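PDB 5GV0: lysosome-associated membrane glycoprotein 1 from Mus musculus, which resides in the lysosomal membrane as a glycosylated protein that assembles with its own kind, probably through its luminal domains, and probably helps to shield that membrane. Local coordinates for residues A[5-10]-A[17-22]; A[116-121]-A[139-144]. One frame throughout, in Å; residues are numbered along the deposited sequence.

In the fold
Both interactions are antiparallel strand pairs in one curled sheet, joined side by side: Ser20 O and Leu18 O of interaction 1 lie at hydrogen-bonding distance from Gln141 N and Gln143 N of interaction 2. The order across the sheet is therefore 5-10, 17-22, 139-144, 116-121. Both contacts are partly buried. Each has a largely apolar, inward face, with Val9, Leu17 and Met21 in interaction 1, Cys121, Val140 and Val142 in interaction 2, and a partly covered tyrosine in each. The other faces differ: interaction 1 has exposed Lys6 and Asn8 and a weak lysine-serine bond, whereas interaction 2 has no fully exposed residue, and the Gln141 amide bonds the hydroxyl of buried Ser118.

Interaction 1. Residues A[5-10]-A[17-22]; sequences SKYNVT and LLASMA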
loop_
_atom_site.group_PDB
_atom_site.type_symbol
_atom_site.label_atom_id
_atom_site.label_comp_id
_atom_site.label_asym_id
_atom_site.label_seq_id
_atom_site.Cartn_x
_atom_site.Cartn_y
_atom_site.Cartn_z
ATOM N N SER A 5 -2.312 -3.357 10.781
ATOM C CA SER A 5 -3.646 -3.827 10.443
ATOM C C SER A 5 -3.549 -5.024 9.524
ATOM O O SER A 5 -2.594 -5.144 8.745
ATOM C CB SER A 5 -4.462 -2.722 9.776
ATOM O OG SER A 5 -4.574 -1.603 10.638
ATOM N N LYS A 6 -4.539 -5.901 9.603
ATOM C CA LYS A 6 -4.559 -7.105 8.793
ATOM C C LYS A 6 -5.576 -6.988 7.672
ATOM O O LYS A 6 -6.651 -6.397 7.823
ATOM C CB LYS A 6 -4.847 -8.323 9.674
ATOM C CG LYS A 6 -3.798 -8.500 10.767
ATOM C CD LYS A 6 -3.929 -9.823 11.501
ATOM C CE LYS A 6 -2.928 -9.900 12.647
ATOM N NZ LYS A 6 -1.541 -9.608 12.189
ATOM N N TYR A 7 -5.215 -7.548 6.525
ATOM C CA TYR A 7 -6.049 -7.486 5.332
ATOM C C TYR A 7 -6.092 -8.837 4.638
ATOM O O TYR A 7 -5.078 -9.525 4.542
ATOM C CB TYR A 7 -5.522 -6.428 4.359
ATOM C CG TYR A 7 -5.312 -5.055 4.966
ATOM C CD1 TYR A 7 -6.345 -4.131 5.005
ATOM C CD2 TYR A 7 -4.080 -4.681 5.481
ATOM C CE1 TYR A 7 -6.161 -2.869 5.550
ATOM C CE2 TYR A 7 -3.885 -3.428 6.026
ATOM C CZ TYR A 7 -4.929 -2.528 6.056
ATOM O OH TYR A 7 -4.735 -1.274 6.594
ATOM N N ASN A 8 -7.269 -9.194 4.138
ATOM C CA ASN A 8 -7.474 -10.420 3.376
ATOM C C ASN A 8 -8.357 -10.068 2.187
ATOM O O ASN A 8 -9.457 -9.565 2.373
ATOM C CB ASN A 8 -8.112 -11.500 4.257
ATOM C CG ASN A 8 -8.535 -12.733 3.483
ATOM O OD1 ASN A 8 -7.808 -13.231 2.629
ATOM N ND2 ASN A 8 -9.721 -13.239 3.794
ATOM N N VAL A 9 -7.859 -10.276 0.973
ATOM C CA VAL A 9 -8.664 -10.057 -0.222
ATOM C C VAL A 9 -8.943 -11.406 -0.865
ATOM O O VAL A 9 -8.016 -12.147 -1.194
ATOM C CB VAL A 9 -7.962 -9.113 -1.225
ATOM C CG1 VAL A 9 -8.795 -8.942 -2.493
ATOM C CG2 VAL A 9 -7.685 -7.760 -0.579
ATOM N N THR A 10 -10.224 -11.738 -1.010
ATOM C CA THR A 10 -10.629 -12.999 -1.617
ATOM C C THR A 10 -11.562 -12.761 -2.795
ATOM O O THR A 10 -12.426 -11.880 -2.740
ATOM C CB THR A 10 -11.323 -13.917 -0.589
ATOM O OG1 THR A 10 -10.437 -14.172 0.505
ATOM C CG2 THR A 10 -11.702 -15.250 -1.221
ATOM N N LEU A 17 -4.707 -11.834 -1.729
ATOM C CA LEU A 17 -3.841 -10.917 -0.999
ATOM C C LEU A 17 -3.968 -11.169 0.486
ATOM O O LEU A 17 -5.082 -11.245 1.009
ATOM C CB LEU A 17 -4.187 -9.454 -1.300
ATOM C CG LEU A 17 -3.261 -8.386 -0.704
ATOM C CD1 LEU A 17 -1.942 -8.271 -1.465
ATOM C CD2 LEU A 17 -3.978 -7.048 -0.688
ATOM N N LEU A 18 -2.827 -11.335 1.143
ATOM C CA LEU A 18 -2.746 -11.322 2.594
ATOM C C LEU A 18 -1.785 -10.229 2.973
ATOM O O LEU A 18 -0.729 -10.089 2.350
ATOM C CB LEU A 18 -2.252 -12.653 3.146
ATOM C CG LEU A 18 -3.160 -13.867 3.001
ATOM C CD1 LEU A 18 -2.426 -15.082 3.510
ATOM C CD2 LEU A 18 -4.444 -13.655 3.778
ATOM N N ALA A 19 -2.134 -9.447 3.983
ATOM C CA ALA A 19 -1.218 -8.415 4.440
ATOM C C ALA A 19 -1.386 -8.148 5.918
ATOM O O ALA A 19 -2.499 -8.153 6.457
ATOM C CB ALA A 19 -1.416 -7.139 3.656
ATOM N N SER A 20 -0.253 -7.929 6.568
ATOM C CA SER A 20 -0.199 -7.434 7.932
ATOM C C SER A 20 0.776 -6.281 7.901
ATOM O O SER A 20 1.984 -6.486 7.732
ATOM C CB SER A 20 0.246 -8.523 8.906
ATOM O OG SER A 20 0.327 -8.004 10.218
ATOM N N MET A 21 0.270 -5.057 7.996
ATOM C CA MET A 21 1.146 -3.926 7.755
ATOM C C MET A 21 0.682 -2.649 8.410
ATOM O O MET A 21 -0.514 -2.454 8.657
ATOM C CB MET A 21 1.314 -3.696 6.247
ATOM C CG MET A 21 0.021 -3.474 5.492
ATOM S SD MET A 21 0.345 -3.531 3.718
ATOM C CE MET A 21 -1.313 -3.344 3.081
ATOM N N ALA A 22 1.661 -1.789 8.681
ATOM C CA ALA A 22 1.438 -0.463 9.226
ATOM C C ALA A 22 1.840 0.561 8.174
ATOM O O ALA A 22 2.983 0.556 7.708
ATOM C CB ALA A 22 2.242 -0.272 10.513
HETATM O O HOH W 1 -2.305 -0.656 7.434
#
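Tyr7 and Ala19 face each other midway along a beta hairpin formed by strands 5-11 and 14-30. Here the backbones bond in both directions, with Tyr7 N 2.8 Å from Ala19 O. Ser5 and Met21 form the next hydrogen-bonded pair, and the N-H of Ser5 aims almost straight at Met21 O (178°), although it meets that oxygen from above the carbonyl plane. Toward the turn the pairing slackens: Val9 N holds Leu17 O well, but the return bond from Leu17 N to Val9 O is weak at 3.4 Å.

The Tyr7 ring rises from its own strand with CD2 and CE2 nearest Met21, whose side chain crosses it at about a right angle. Methionine suits this place because its long, unbranched apolar chain can reach the ring. Its chi1 of 57° sets CG 3.9 Å from Tyr7 CE2, and the extended chain beyond lets CE reach both Tyr7 CD2 and CE2. Ala19, with only CB, leaves room for the ring beside it. A water in the ring plane lies 2.6 Å from Tyr7 OH and itself donates to Met21 O. Farther along, Val9 CG2 meets Leu17 CD2 at 3.8 Å.

This apolar face of the hairpin packs on the second sheet of the luminal domain, with Leu60 touching Val9, Leu17 and Met21, and Val62 touching Tyr7. The opposite face is mixed: Lys6 and Asn8 are exposed, while Leu18 is partly covered by Phe152. Lys6 bends at its last torsion (chi4 -52°), placing NZ 3.2 Å from Ser20 OG in a weak hydrogen bond. Asn8 and Leu18 lie side by side, pointing the same way; Asn8 OD1 rests 3.6 Å from Leu18 CD2 and makes a weak hydrogen bond with Thr15 OG1.

Interaction 2. Residues A[116-121]-A[139-144]; sequences GNSYKC and SVQVQA
Tyr119 packs tightly against Val140 across two antiparallel strands, the valine CG1 sitting at the edge of the ring, in its plane, 3.6 Å from Tyr119 CE2. With CG1 between the backbone N and the carbonyl carbon (chi1 55°), Val140 turns this methyl to the ring and also to Cys121 CB. Val142 CG1 lies 4.0 Å from Tyr119 CB, so two beta-branched residues, compact and at ease in a strand, line the same face. Two backbone bonds form in each of the pairs Tyr119-Val142 and Cys121-Val140. Packing is also close at buried Gln143, whose CG lies 3.3 Å from Asn117 O; the Gln143 amide is satisfied by Gly153 N (at OE1) and Lys146 O (at NE2).

On the other face the contact is polar. The extended Gln141 sends NE2 to Ser118 OG at 3.0 Å, the hydroxyl lying within the amide plane; Ser118 OG in turn bonds Gly153 O, so a small hydroxyl serves as relay. Beyond it the packing is looser and wetter: Lys120 and Gln141 are linked through a water, 3.0 Å from Lys120 NZ and 2.9 Å from Gln141 OE1. At the far end Gly116, whose positive phi (98°) suits a residue without a side chain, shares another water, from its N, with Ala144 O.

Strand 118-121 pairs on its other edge with parallel strand 155-157, through backbone bonds of Ser118 and Lys120 with Glu156, and the Cys121-Cys158 disulfide ties it to the chain just beyond; strand 140-144 pairs with strand 14-30 and sets Val142 and Ala144 on Phe73 of strand 67-76.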
loop_
_atom_site.group_PDB
_atom_site.type_symbol
_atom_site.label_atom_id
_atom_site.label_comp_id
_atom_site.label_asym_id
_atom_site.label_seq_id
_atom_site.Cartn_x
_atom_site.Cartn_y
_atom_site.Cartn_z
ATOM N N GLY A 116 4.369 -17.050 -4.195
ATOM C CA GLY A 116 4.285 -18.189 -3.299
ATOM C C GLY A 116 5.027 -18.006 -1.986
ATOM O O GLY A 116 4.847 -18.783 -1.043
ATOM N N ASN A 117 5.882 -16.991 -1.939
ATOM C CA ASN A 117 6.533 -16.567 -0.709
ATOM C C ASN A 117 5.899 -15.267 -0.254
ATOM O O ASN A 117 5.138 -14.654 -0.998
ATOM C CB ASN A 117 8.036 -16.371 -0.914
ATOM C CG ASN A 117 8.797 -17.675 -0.981
ATOM O OD1 ASN A 117 8.262 -18.738 -0.691
ATOM N ND2 ASN A 117 10.072 -17.594 -1.352
ATOM N N SER A 118 6.209 -14.843 0.964
ATOM C CA SER A 118 5.763 -13.531 1.429
ATOM C C SER A 118 6.932 -12.563 1.582
ATOM O O SER A 118 8.071 -12.972 1.833
ATOM C CB SER A 118 4.996 -13.659 2.756
ATOM O OG SER A 118 5.780 -14.248 3.787
ATOM N N TYR A 119 6.642 -11.282 1.380
ATOM C CA TYR A 119 7.602 -10.212 1.624
ATOM C C TYR A 119 7.451 -9.761 3.060
ATOM O O TYR A 119 6.331 -9.558 3.513
ATOM C CB TYR A 119 7.370 -9.025 0.678
ATOM C CG TYR A 119 8.271 -7.839 0.957
ATOM C CD1 TYR A 119 9.543 -7.773 0.411
ATOM C CD2 TYR A 119 7.851 -6.789 1.767
ATOM C CE1 TYR A 119 10.379 -6.698 0.667
ATOM C CE2 TYR A 119 8.681 -5.709 2.029
ATOM C CZ TYR A 119 9.940 -5.670 1.471
ATOM O OH TYR A 119 10.775 -4.595 1.722
ATOM N N LYS A 120 8.563 -9.594 3.768
ATOM C CA LYS A 120 8.510 -9.098 5.140
ATOM C C LYS A 120 9.602 -8.067 5.387
ATOM O O LYS A 120 10.752 -8.251 4.984
ATOM C CB LYS A 120 8.640 -10.251 6.139
ATOM C CG LYS A 120 8.433 -9.826 7.592
ATOM C CD LYS A 120 8.468 -11.019 8.532
ATOM C CE LYS A 120 8.307 -10.572 9.977
ATOM N NZ LYS A 120 8.503 -11.697 10.930
ATOM N N CYS A 121 9.243 -6.976 6.056
ATOM C CA CYS A 121 10.233 -5.977 6.418
ATOM C C CYS A 121 9.759 -5.176 7.618
ATOM O O CYS A 121 8.618 -4.729 7.653
ATOM C CB CYS A 121 10.512 -5.053 5.234
ATOM S SG CYS A 121 12.005 -4.028 5.466
ATOM N N SER A 139 5.985 -1.106 8.662
ATOM C CA SER A 139 6.331 -2.523 8.717
ATOM C C SER A 139 5.344 -3.284 7.852
ATOM O O SER A 139 4.239 -2.802 7.591
ATOM C CB SER A 139 6.316 -3.057 10.149
ATOM O OG SER A 139 4.996 -3.125 10.645
ATOM N N VAL A 140 5.736 -4.466 7.394
ATOM C CA VAL A 140 4.891 -5.171 6.449
ATOM C C VAL A 140 5.221 -6.647 6.352
ATOM O O VAL A 140 6.386 -7.042 6.358
ATOM C CB VAL A 140 5.000 -4.531 5.042
ATOM C CG1 VAL A 140 6.465 -4.480 4.581
ATOM C CG2 VAL A 140 4.133 -5.253 4.024
ATOM N N GLN A 141 4.175 -7.458 6.298
ATOM C CA GLN A 141 4.272 -8.773 5.687
ATOM C C GLN A 141 3.155 -8.814 4.655
ATOM O O GLN A 141 2.009 -8.483 4.972
ATOM C CB GLN A 141 4.154 -9.899 6.715
ATOM C CG GLN A 141 4.380 -11.278 6.094
ATOM C CD GLN A 141 4.600 -12.363 7.118
ATOM O OE1 GLN A 141 4.367 -12.168 8.317
ATOM N NE2 GLN A 141 5.049 -13.526 6.654
ATOM N N VAL A 142 3.482 -9.164 3.412
ATOM C CA VAL A 142 2.487 -9.084 2.352
ATOM C C VAL A 142 2.723 -10.155 1.292
ATOM O O VAL A 142 3.860 -10.546 1.006
ATOM C CB VAL A 142 2.463 -7.662 1.715
ATOM C CG1 VAL A 142 3.771 -7.354 0.998
ATOM C CG2 VAL A 142 1.278 -7.509 0.768
ATOM N N GLN A 143 1.631 -10.652 0.730
ATOM C CA GLN A 143 1.702 -11.664 -0.312
ATOM C C GLN A 143 0.544 -11.491 -1.288
ATOM O O GLN A 143 -0.618 -11.410 -0.867
ATOM C CB GLN A 143 1.687 -13.054 0.313
ATOM C CG GLN A 143 1.858 -14.193 -0.688
ATOM C CD GLN A 143 2.065 -15.516 0.015
ATOM O OE1 GLN A 143 2.563 -15.554 1.141
ATOM N NE2 GLN A 143 1.673 -16.614 -0.635
ATOM N N ALA A 144 0.861 -11.422 -2.579
ATOM C CA ALA A 144 -0.135 -11.202 -3.615
ATOM C C ALA A 144 -0.125 -12.326 -4.647
ATOM O O ALA A 144 0.921 -12.940 -4.904
ATOM C CB ALA A 144 0.100 -9.851 -4.298
HETATM O O HOH W 2 2.304 -15.091 -4.152
HETATM O O HOH W 3 5.835 -13.111 10.589
#